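ZmpA Glycopeptidase (Clostridium perfringens, PDB 6XSX) probably cleaves the polypeptide chain of glycosylated proteins through its M60-family metallopeptidase module, the part of the longer protein described here. Local coordinates at residues K39-N44 with D288-T293; S314-Q319 with S347-V352; K451-A456 with K524-K529. All coordinates share one frame; numbering follows the deposited sequence.

Contact 1: K39-N44 with D288-T293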
loop_
_atom_site.group_PDB
_atom_site.type_symbol
_atom_site.label_atom_id
_atom_site.label_comp_id
_atom_site.label_asym_id
_atom_site.label_seq_id
_atom_site.Cartn_x
_atom_site.Cartn_y
_atom_site.Cartn_z
ATOM N N LYS A 39 2.796 16.698 8.423
ATOM C CA LYS A 39 4.028 17.214 7.848
ATOM C C LYS A 39 4.405 16.401 6.609
ATOM O O LYS A 39 4.939 16.950 5.651
ATOM C CB LYS A 39 5.187 17.110 8.840
ATOM C CG LYS A 39 5.111 18.031 10.048
ATOM C CD LYS A 39 6.359 17.927 10.890
ATOM C CE LYS A 39 6.328 18.781 12.136
ATOM N NZ LYS A 39 7.432 18.390 13.044
ATOM N N ARG A 40 4.098 15.096 6.629
ATOM C CA ARG A 40 4.644 14.161 5.660
ATOM C C ARG A 40 3.570 13.698 4.681
ATOM O O ARG A 40 3.819 12.792 3.890
ATOM C CB ARG A 40 5.260 12.971 6.402
ATOM C CG ARG A 40 6.438 13.374 7.276
ATOM C CD ARG A 40 6.748 12.306 8.296
ATOM N NE ARG A 40 7.961 12.571 9.066
ATOM C CZ ARG A 40 8.043 13.400 10.103
ATOM N NH1 ARG A 40 6.969 14.059 10.513
ATOM N NH2 ARG A 40 9.195 13.537 10.739
ATOM N N LYS A 41 2.385 14.319 4.761
ATOM C CA LYS A 41 1.242 14.067 3.893
ATOM C C LYS A 41 0.744 12.628 4.008
ATOM O O LYS A 41 0.147 12.112 3.066
ATOM C CB LYS A 41 1.539 14.388 2.421
ATOM C CG LYS A 41 2.243 15.706 2.133
ATOM C CD LYS A 41 1.461 16.939 2.506
ATOM C CE LYS A 41 2.072 18.193 1.914
ATOM N NZ LYS A 41 1.206 19.364 2.165
ATOM N N VAL A 42 0.945 11.978 5.159
ATOM C CA VAL A 42 0.266 10.704 5.378
ATOM C C VAL A 42 -0.958 10.930 6.267
ATOM O O VAL A 42 -1.123 12.003 6.843
ATOM C CB VAL A 42 1.200 9.587 5.893
ATOM C CG1 VAL A 42 2.398 9.402 4.972
ATOM C CG2 VAL A 42 1.654 9.841 7.325
ATOM N N TRP A 43 -1.806 9.901 6.368
ATOM C CA TRP A 43 -3.179 10.059 6.814
ATOM C C TRP A 43 -3.294 9.814 8.319
ATOM O O TRP A 43 -3.759 8.762 8.738
ATOM C CB TRP A 43 -4.098 9.133 6.005
ATOM C CG TRP A 43 -5.553 9.453 6.161
ATOM C CD1 TRP A 43 -6.109 10.255 7.111
ATOM C CD2 TRP A 43 -6.644 8.959 5.363
ATOM N NE1 TRP A 43 -7.464 10.312 6.949
ATOM C CE2 TRP A 43 -7.826 9.531 5.885
ATOM C CE3 TRP A 43 -6.745 8.113 4.252
ATOM C CZ2 TRP A 43 -9.089 9.270 5.346
ATOM C CZ3 TRP A 43 -7.992 7.851 3.720
ATOM C CH2 TRP A 43 -9.148 8.425 4.260
ATOM N N ASN A 44 -2.823 10.785 9.115
ATOM C CA ASN A 44 -3.057 10.903 10.552
ATOM C C ASN A 44 -2.833 9.581 11.280
ATOM O O ASN A 44 -3.757 9.029 11.875
ATOM C CB ASN A 44 -4.436 11.493 10.851
ATOM C CG ASN A 44 -4.663 12.801 10.126
ATOM O OD1 ASN A 44 -3.717 13.536 9.855
ATOM N ND2 ASN A 44 -5.907 13.071 9.768
ATOM N N ASP A 288 -0.872 8.564 1.444
ATOM C CA ASP A 288 -0.869 9.853 0.752
ATOM C C ASP A 288 -2.218 10.567 0.815
ATOM O O ASP A 288 -3.228 10.041 0.353
ATOM C CB ASP A 288 -0.353 9.756 -0.687
ATOM C CG ASP A 288 0.077 11.090 -1.282
ATOM O OD1 ASP A 288 0.140 12.099 -0.541
ATOM O OD2 ASP A 288 0.364 11.111 -2.488
ATOM N N THR A 289 -2.193 11.801 1.334
ATOM C CA THR A 289 -3.385 12.628 1.447
ATOM C C THR A 289 -3.164 13.973 0.762
ATOM O O THR A 289 -3.964 14.891 0.935
ATOM C CB THR A 289 -3.725 12.949 2.909
ATOM O OG1 THR A 289 -2.600 13.592 3.515
ATOM C CG2 THR A 289 -4.155 11.736 3.698
ATOM N N ASN A 290 -2.066 14.090 0.007
ATOM C CA ASN A 290 -1.677 15.364 -0.582
ATOM C C ASN A 290 -2.752 15.842 -1.564
ATOM O O ASN A 290 -2.996 15.201 -2.588
ATOM C CB ASN A 290 -0.296 15.259 -1.234
ATOM C CG ASN A 290 0.299 16.591 -1.645
ATOM O OD1 ASN A 290 -0.331 17.644 -1.527
ATOM N ND2 ASN A 290 1.521 16.547 -2.149
ATOM N N ASN A 291 -3.381 16.989 -1.256
ATOM C CA ASN A 291 -4.465 17.499 -2.088
ATOM C C ASN A 291 -3.932 18.204 -3.339
ATOM O O ASN A 291 -4.716 18.615 -4.187
ATOM C CB ASN A 291 -5.517 18.299 -1.303
ATOM C CG ASN A 291 -5.005 19.593 -0.699
ATOM O OD1 ASN A 291 -3.952 20.109 -1.075
ATOM N ND2 ASN A 291 -5.754 20.126 0.253
ATOM N N ARG A 292 -2.604 18.315 -3.467
ATOM C CA ARG A 292 -1.974 18.859 -4.663
ATOM C C ARG A 292 -1.940 17.815 -5.781
ATOM O O ARG A 292 -1.763 18.167 -6.943
ATOM C CB ARG A 292 -0.540 19.306 -4.374
ATOM C CG ARG A 292 -0.416 20.343 -3.269
ATOM C CD ARG A 292 1.048 20.573 -2.949
ATOM N NE ARG A 292 1.203 21.797 -2.179
ATOM C CZ ARG A 292 1.081 23.037 -2.655
ATOM N NH1 ARG A 292 0.801 23.249 -3.932
ATOM N NH2 ARG A 292 1.242 24.070 -1.845
ATOM N N THR A 293 -2.088 16.532 -5.421
ATOM C CA THR A 293 -2.096 15.451 -6.397
ATOM C C THR A 293 -3.480 14.799 -6.437
ATOM O O THR A 293 -4.415 15.303 -5.824
ATOM C CB THR A 293 -0.936 14.479 -6.141
ATOM O OG1 THR A 293 -0.864 13.617 -7.278
ATOM C CG2 THR A 293 -1.094 13.670 -4.870
HETATM O O HOH W 1 -1.633 14.474 6.064
#
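The carbonyl oxygen of Lys41 is met by three groups from the loop 288-293. The backbone N of Thr289 gives the main bond, 2.9 Å to Lys41 O, with an angle of 147° at the hydrogen and the donor tilted from the carbonyl plane. Thr289 OG1 adds a weak, unsettled interaction at 3.2 Å from Lys41 O, and the CA-H of Asp288 makes a third contact. A water donates to Val42 O over 2.6 Å and also hydrogen-bonds Thr289 OG1, so the hydroxyl is tied through water to segment 39-44 as well. With chi1 of Thr289 at 57°, CG2 is left anti to the carbonyl carbon and touches Trp43 CB at 3.5 Å, the two side chains crossing at about a right angle.

Lys41, at positive phi, is the C-prime residue of the Schellman motif ending helix 33-39. Across from it, Asp288 OD1 accepts from Asn290 N at 3.0 Å from above the carboxylate plane, an Asx turn.

One firm backbone bond, a water bridge and methyl packing thus join the end of helix 33-39 to the loop after helix 277-286, whose HExxH pattern, consistent with a metal site although no metal is bound to it here, is touched by Trp43.

Contact 2: S314-Q319 with S347-V352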
loop_
_atom_site.group_PDB
_atom_site.type_symbol
_atom_site.label_atom_id
_atom_site.label_comp_id
_atom_site.label_asym_id
_atom_site.label_seq_id
_atom_site.Cartn_x
_atom_site.Cartn_y
_atom_site.Cartn_z
ATOM N N SER A 314 0.875 -7.709 -12.295
ATOM C CA SER A 314 0.202 -6.577 -11.682
ATOM C C SER A 314 -1.289 -6.589 -12.008
ATOM O O SER A 314 -1.734 -7.253 -12.945
ATOM C CB SER A 314 0.842 -5.261 -12.058
ATOM O OG SER A 314 0.218 -4.690 -13.199
ATOM N N ASN A 315 -2.057 -5.844 -11.208
ATOM C CA ASN A 315 -3.490 -5.720 -11.413
ATOM C C ASN A 315 -3.759 -5.244 -12.841
ATOM O O ASN A 315 -4.774 -5.585 -13.443
ATOM C CB ASN A 315 -4.110 -4.753 -10.405
ATOM C CG ASN A 315 -5.567 -5.036 -10.111
ATOM O OD1 ASN A 315 -6.110 -6.056 -10.536
ATOM N ND2 ASN A 315 -6.195 -4.148 -9.354
ATOM N N ILE A 316 -2.824 -4.465 -13.390
ATOM C CA ILE A 316 -3.017 -3.962 -14.738
ATOM C C ILE A 316 -3.034 -5.137 -15.722
ATOM O O ILE A 316 -3.821 -5.135 -16.673
ATOM C CB ILE A 316 -2.029 -2.831 -15.086
ATOM C CG1 ILE A 316 -2.184 -1.660 -14.106
ATOM C CG2 ILE A 316 -2.234 -2.383 -16.523
ATOM C CD1 ILE A 316 -1.198 -0.524 -14.302
ATOM N N THR A 317 -2.210 -6.163 -15.469
ATOM C CA THR A 317 -2.298 -7.390 -16.255
ATOM C C THR A 317 -3.573 -8.148 -15.885
ATOM O O THR A 317 -4.296 -8.619 -16.759
ATOM C CB THR A 317 -1.048 -8.264 -16.102
ATOM O OG1 THR A 317 0.033 -7.554 -16.708
ATOM C CG2 THR A 317 -1.186 -9.631 -16.746
ATOM N N ARG A 318 -3.846 -8.246 -14.580
ATOM C CA ARG A 318 -4.965 -9.033 -14.089
ATOM C C ARG A 318 -6.269 -8.539 -14.720
ATOM O O ARG A 318 -7.096 -9.352 -15.110
ATOM C CB ARG A 318 -4.941 -9.094 -12.556
ATOM C CG ARG A 318 -5.878 -10.123 -11.940
ATOM C CD ARG A 318 -5.622 -10.375 -10.459
ATOM N NE ARG A 318 -5.651 -9.194 -9.594
ATOM C CZ ARG A 318 -4.569 -8.575 -9.123
ATOM N NH1 ARG A 318 -4.695 -7.520 -8.333
ATOM N NH2 ARG A 318 -3.361 -9.016 -9.434
ATOM N N GLN A 319 -6.429 -7.216 -14.872
ATOM C CA GLN A 319 -7.629 -6.654 -15.480
ATOM C C GLN A 319 -7.500 -6.549 -17.004
ATOM O O GLN A 319 -8.321 -5.893 -17.635
ATOM C CB GLN A 319 -7.954 -5.268 -14.910
ATOM C CG GLN A 319 -7.998 -5.189 -13.389
ATOM C CD GLN A 319 -9.009 -6.123 -12.773
ATOM O OE1 GLN A 319 -8.665 -7.006 -11.988
ATOM N NE2 GLN A 319 -10.267 -5.947 -13.139
ATOM N N SER A 347 -11.032 2.348 -14.247
ATOM C CA SER A 347 -10.818 3.715 -14.698
ATOM C C SER A 347 -9.551 4.272 -14.045
ATOM O O SER A 347 -8.766 4.978 -14.681
ATOM C CB SER A 347 -12.017 4.585 -14.395
ATOM N N LEU A 348 -9.354 3.903 -12.774
ATOM C CA LEU A 348 -8.253 4.393 -11.965
ATOM C C LEU A 348 -6.923 3.776 -12.402
ATOM O O LEU A 348 -5.899 4.443 -12.344
ATOM C CB LEU A 348 -8.573 4.134 -10.487
ATOM C CG LEU A 348 -9.764 4.927 -9.938
ATOM C CD1 LEU A 348 -10.048 4.557 -8.490
ATOM C CD2 LEU A 348 -9.533 6.429 -10.064
ATOM N N LEU A 349 -6.930 2.510 -12.837
ATOM C CA LEU A 349 -5.701 1.862 -13.276
ATOM C C LEU A 349 -5.220 2.473 -14.588
ATOM O O LEU A 349 -4.017 2.621 -14.796
ATOM C CB LEU A 349 -5.915 0.353 -13.421
ATOM C CG LEU A 349 -6.098 -0.419 -12.115
ATOM C CD1 LEU A 349 -6.416 -1.877 -12.404
ATOM C CD2 LEU A 349 -4.860 -0.301 -11.232
ATOM N N SER A 350 -6.169 2.824 -15.464
ATOM C CA SER A 350 -5.850 3.519 -16.698
ATOM C C SER A 350 -5.157 4.845 -16.398
ATOM O O SER A 350 -4.245 5.249 -17.116
ATOM C CB SER A 350 -7.085 3.747 -17.541
ATOM O OG SER A 350 -7.439 2.549 -18.200
ATOM N N HIS A 351 -5.631 5.534 -15.360
ATOM C CA HIS A 351 -5.084 6.836 -15.029
ATOM C C HIS A 351 -3.677 6.692 -14.460
ATOM O O HIS A 351 -2.849 7.575 -14.668
ATOM C CB HIS A 351 -6.049 7.645 -14.146
ATOM C CG HIS A 351 -7.081 8.370 -14.949
ATOM N ND1 HIS A 351 -6.836 9.603 -15.529
ATOM C CD2 HIS A 351 -8.338 8.026 -15.314
ATOM C CE1 HIS A 351 -7.907 9.997 -16.195
ATOM N NE2 HIS A 351 -8.839 9.044 -16.082
ATOM N N VAL A 352 -3.413 5.583 -13.756
ATOM C CA VAL A 352 -2.121 5.395 -13.103
ATOM C C VAL A 352 -1.103 4.817 -14.093
ATOM O O VAL A 352 0.101 4.970 -13.886
ATOM C CB VAL A 352 -2.220 4.554 -11.810
ATOM C CG1 VAL A 352 -2.243 3.057 -12.083
ATOM C CG2 VAL A 352 -1.095 4.893 -10.836
#
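Leu349 of helix 347-361 sends both its methyl groups against the single helical turn 315-318, a helix-to-helix packing within the mainly alpha-helical part of the M60 peptidase module. No hydrogen bond joins the two segments.

Apolar contact carries the join. The CB of Leu349 points toward the opposing turn, and its CG lies anti to the carbonyl carbon (chi1 -70°), which lets the branch divide its work. CD1 is the methyl between two polar residues, Asn315 and Gln319, each of these side chains crossing the leucine at about a right angle. Gln319 meets it with its aliphatic CG, 3.8 Å from Leu349 CD1, and Asn315 with the end of its amide, whose N and O are not told apart here. CD2 instead faces Ile316, whose side chain runs past the leucine in the opposite direction. Trp277, the first residue of the helix that carries the HExxH pattern, also touches Leu349 and Asn315.

Polar interactions hold the short turn itself. Ser314 is its N-cap, OG accepting a weak capping bond from Ile316 N at 3.1 Å. Asp436 OD2 is hydrogen-bonded by both Ser314 OG and Thr317 OG1, while Glu307 takes Asn315 N on OE1 and forms a salt bridge with Arg318 through OE2. The guanidinium of Arg318 folds back so that Asn315 CA lies over one face, 3.6 Å above the plane and offset toward the rim.

Ile316 also reaches Val352, about one turn beyond Leu349: its extended chain (chi2 176°) brings Ile316 CD1 to 4.3 Å from Val352 CG1.

Contact 3: K451-A456 with K524-K529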
loop_
_atom_site.group_PDB
_atom_site.type_symbol
_atom_site.label_atom_id
_atom_site.label_comp_id
_atom_site.label_asym_id
_atom_site.label_seq_id
_atom_site.Cartn_x
_atom_site.Cartn_y
_atom_site.Cartn_z
ATOM N N LYS A 451 16.334 -13.236 -33.941
ATOM C CA LYS A 451 15.589 -13.492 -35.164
ATOM C C LYS A 451 14.116 -13.623 -34.790
ATOM O O LYS A 451 13.763 -14.404 -33.909
ATOM C CB LYS A 451 16.107 -14.752 -35.876
ATOM N N PHE A 452 13.270 -12.824 -35.431
ATOM C CA PHE A 452 11.834 -12.970 -35.270
ATOM C C PHE A 452 11.165 -12.823 -36.634
ATOM O O PHE A 452 11.739 -12.243 -37.550
ATOM C CB PHE A 452 11.280 -11.972 -34.246
ATOM C CG PHE A 452 11.182 -10.543 -34.718
ATOM C CD1 PHE A 452 9.964 -10.009 -35.118
ATOM C CD2 PHE A 452 12.309 -9.731 -34.765
ATOM C CE1 PHE A 452 9.877 -8.690 -35.545
ATOM C CE2 PHE A 452 12.217 -8.417 -35.201
ATOM C CZ PHE A 452 11.003 -7.899 -35.594
ATOM N N GLU A 453 9.946 -13.353 -36.745
ATOM C CA GLU A 453 9.209 -13.366 -37.996
ATOM C C GLU A 453 7.741 -13.083 -37.704
ATOM O O GLU A 453 7.291 -13.279 -36.581
ATOM C CB GLU A 453 9.320 -14.742 -38.655
ATOM C CG GLU A 453 10.741 -15.094 -39.058
ATOM C CD GLU A 453 10.894 -16.427 -39.768
ATOM O OE1 GLU A 453 10.385 -17.439 -39.233
ATOM O OE2 GLU A 453 11.510 -16.447 -40.864
ATOM N N ALA A 454 7.016 -12.651 -38.741
ATOM C CA ALA A 454 5.575 -12.455 -38.685
ATOM C C ALA A 454 4.922 -13.179 -39.857
ATOM O O ALA A 454 5.485 -13.221 -40.946
ATOM C CB ALA A 454 5.248 -10.980 -38.721
ATOM N N GLU A 455 3.725 -13.718 -39.621
ATOM C CA GLU A 455 2.958 -14.395 -40.655
ATOM C C GLU A 455 1.520 -13.884 -40.612
ATOM O O GLU A 455 0.914 -13.855 -39.546
ATOM C CB GLU A 455 3.000 -15.906 -40.410
ATOM C CG GLU A 455 2.253 -16.709 -41.458
ATOM C CD GLU A 455 2.276 -18.215 -41.246
ATOM O OE1 GLU A 455 1.693 -18.688 -40.244
ATOM O OE2 GLU A 455 2.879 -18.915 -42.082
ATOM N N ALA A 456 0.979 -13.488 -41.770
ATOM C CA ALA A 456 -0.390 -12.993 -41.837
ATOM C C ALA A 456 -1.304 -14.040 -42.471
ATOM O O ALA A 456 -0.896 -14.747 -43.384
ATOM C CB ALA A 456 -0.439 -11.686 -42.590
ATOM N N LYS A 524 15.542 -4.240 -35.209
ATOM C CA LYS A 524 15.415 -3.876 -36.615
ATOM C C LYS A 524 14.031 -4.294 -37.111
ATOM O O LYS A 524 13.480 -5.283 -36.628
ATOM C CB LYS A 524 16.467 -4.592 -37.469
ATOM C CG LYS A 524 17.924 -4.309 -37.125
ATOM C CD LYS A 524 18.843 -5.392 -37.664
ATOM C CE LYS A 524 20.317 -5.044 -37.595
ATOM N NZ LYS A 524 20.802 -4.984 -36.196
ATOM N N PRO A 525 13.431 -3.588 -38.100
ATOM C CA PRO A 525 12.105 -3.954 -38.604
ATOM C C PRO A 525 12.077 -5.239 -39.432
ATOM O O PRO A 525 13.049 -5.581 -40.097
ATOM C CB PRO A 525 11.672 -2.749 -39.450
ATOM C CG PRO A 525 12.973 -2.073 -39.848
ATOM C CD PRO A 525 13.983 -2.395 -38.764
ATOM N N TYR A 526 10.956 -5.961 -39.345
ATOM C CA TYR A 526 10.632 -7.072 -40.224
ATOM C C TYR A 526 9.448 -6.668 -41.100
ATOM O O TYR A 526 8.358 -6.416 -40.585
ATOM C CB TYR A 526 10.275 -8.310 -39.396
ATOM C CG TYR A 526 9.890 -9.519 -40.208
ATOM C CD1 TYR A 526 8.593 -9.684 -40.673
ATOM C CD2 TYR A 526 10.829 -10.492 -40.520
ATOM C CE1 TYR A 526 8.237 -10.788 -41.430
ATOM C CE2 TYR A 526 10.491 -11.603 -41.271
ATOM C CZ TYR A 526 9.190 -11.751 -41.723
ATOM O OH TYR A 526 8.848 -12.835 -42.471
ATOM N N ASN A 527 9.669 -6.608 -42.423
ATOM C CA ASN A 527 8.646 -6.134 -43.349
ATOM C C ASN A 527 8.173 -7.283 -44.232
ATOM O O ASN A 527 8.961 -8.169 -44.549
ATOM C CB ASN A 527 9.135 -4.982 -44.231
ATOM C CG ASN A 527 9.984 -3.971 -43.492
ATOM O OD1 ASN A 527 9.648 -3.549 -42.387
ATOM N ND2 ASN A 527 11.089 -3.573 -44.103
ATOM N N PHE A 528 6.884 -7.239 -44.609
ATOM C CA PHE A 528 6.229 -8.229 -45.455
ATOM C C PHE A 528 5.040 -7.588 -46.172
ATOM O O PHE A 528 4.512 -6.577 -45.705
ATOM C CB PHE A 528 5.833 -9.475 -44.652
ATOM C CG PHE A 528 4.729 -9.300 -43.635
ATOM C CD1 PHE A 528 5.015 -8.930 -42.327
ATOM C CD2 PHE A 528 3.403 -9.527 -43.976
ATOM C CE1 PHE A 528 4.003 -8.785 -41.386
ATOM C CE2 PHE A 528 2.391 -9.377 -43.037
ATOM C CZ PHE A 528 2.692 -9.008 -41.743
ATOM N N LYS A 529 4.630 -8.196 -47.299
ATOM C CA LYS A 529 3.563 -7.692 -48.156
ATOM C C LYS A 529 2.689 -8.858 -48.635
ATOM O O LYS A 529 2.064 -9.502 -47.767
ATOM C CB LYS A 529 4.132 -6.942 -49.365
#
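The Tyr526 ring lies with one face against the backbone of strand 452-459: Glu453 CA makes a CH-pi contact 4.0 Å from the ring centroid, 15° off the normal, and Ala454 N sits over the same face, 3.5 Å from Tyr526 CE1. The Phe452 ring is met at its edge instead, where Lys524 O lies in plane, 3.7 Å from Phe452 CE2. These rings lie between the two sheets of a small beta sandwich, near its surface; the three-plus-four strand order is consistent with a fibronectin type III-like fold. The first and last strands run nearly parallel, 24° apart and 7.5 Å between axes, and no hydrogen bond crosses between them.

Tyr526 reaches over because its CG is anti to the backbone N (chi1 179°). Phe452 slides past it in the opposite direction, putting CE1 3.9 Å from Tyr526 CB, and its ring continues onto Ile513 and Ala515 of strand 511-517. Phe528 packs on Ala454 and Ala456 and meets the ring of Tyr511 in its own sheet. Both alanine methyls approach the Phe528 ring obliquely: its CE1 lies 3.7 Å from Ala454 CB, and its CE2 lies 3.7 Å from Ala456 CB.

How the contacts relate
Followed from the N terminus, the three contacts close in series, and none crosses or encloses another. Contact 1 closes the longest loop, bringing the end of helix 33-39 to the loop after helix 277-286 once the chain has built the ten-stranded mixed sheet. Contact 2 closes a short loop, 28 residues, within the helical region that follows; its centre is about 23 Å from that of contact 1. After further helices the chain forms a separate beta sandwich, and contact 3 joins its first strand to its last, about 31 Å from contact 2 and 50 Å from contact 1, centre to centre, so tying together the two sheets of this C-terminal sandwich.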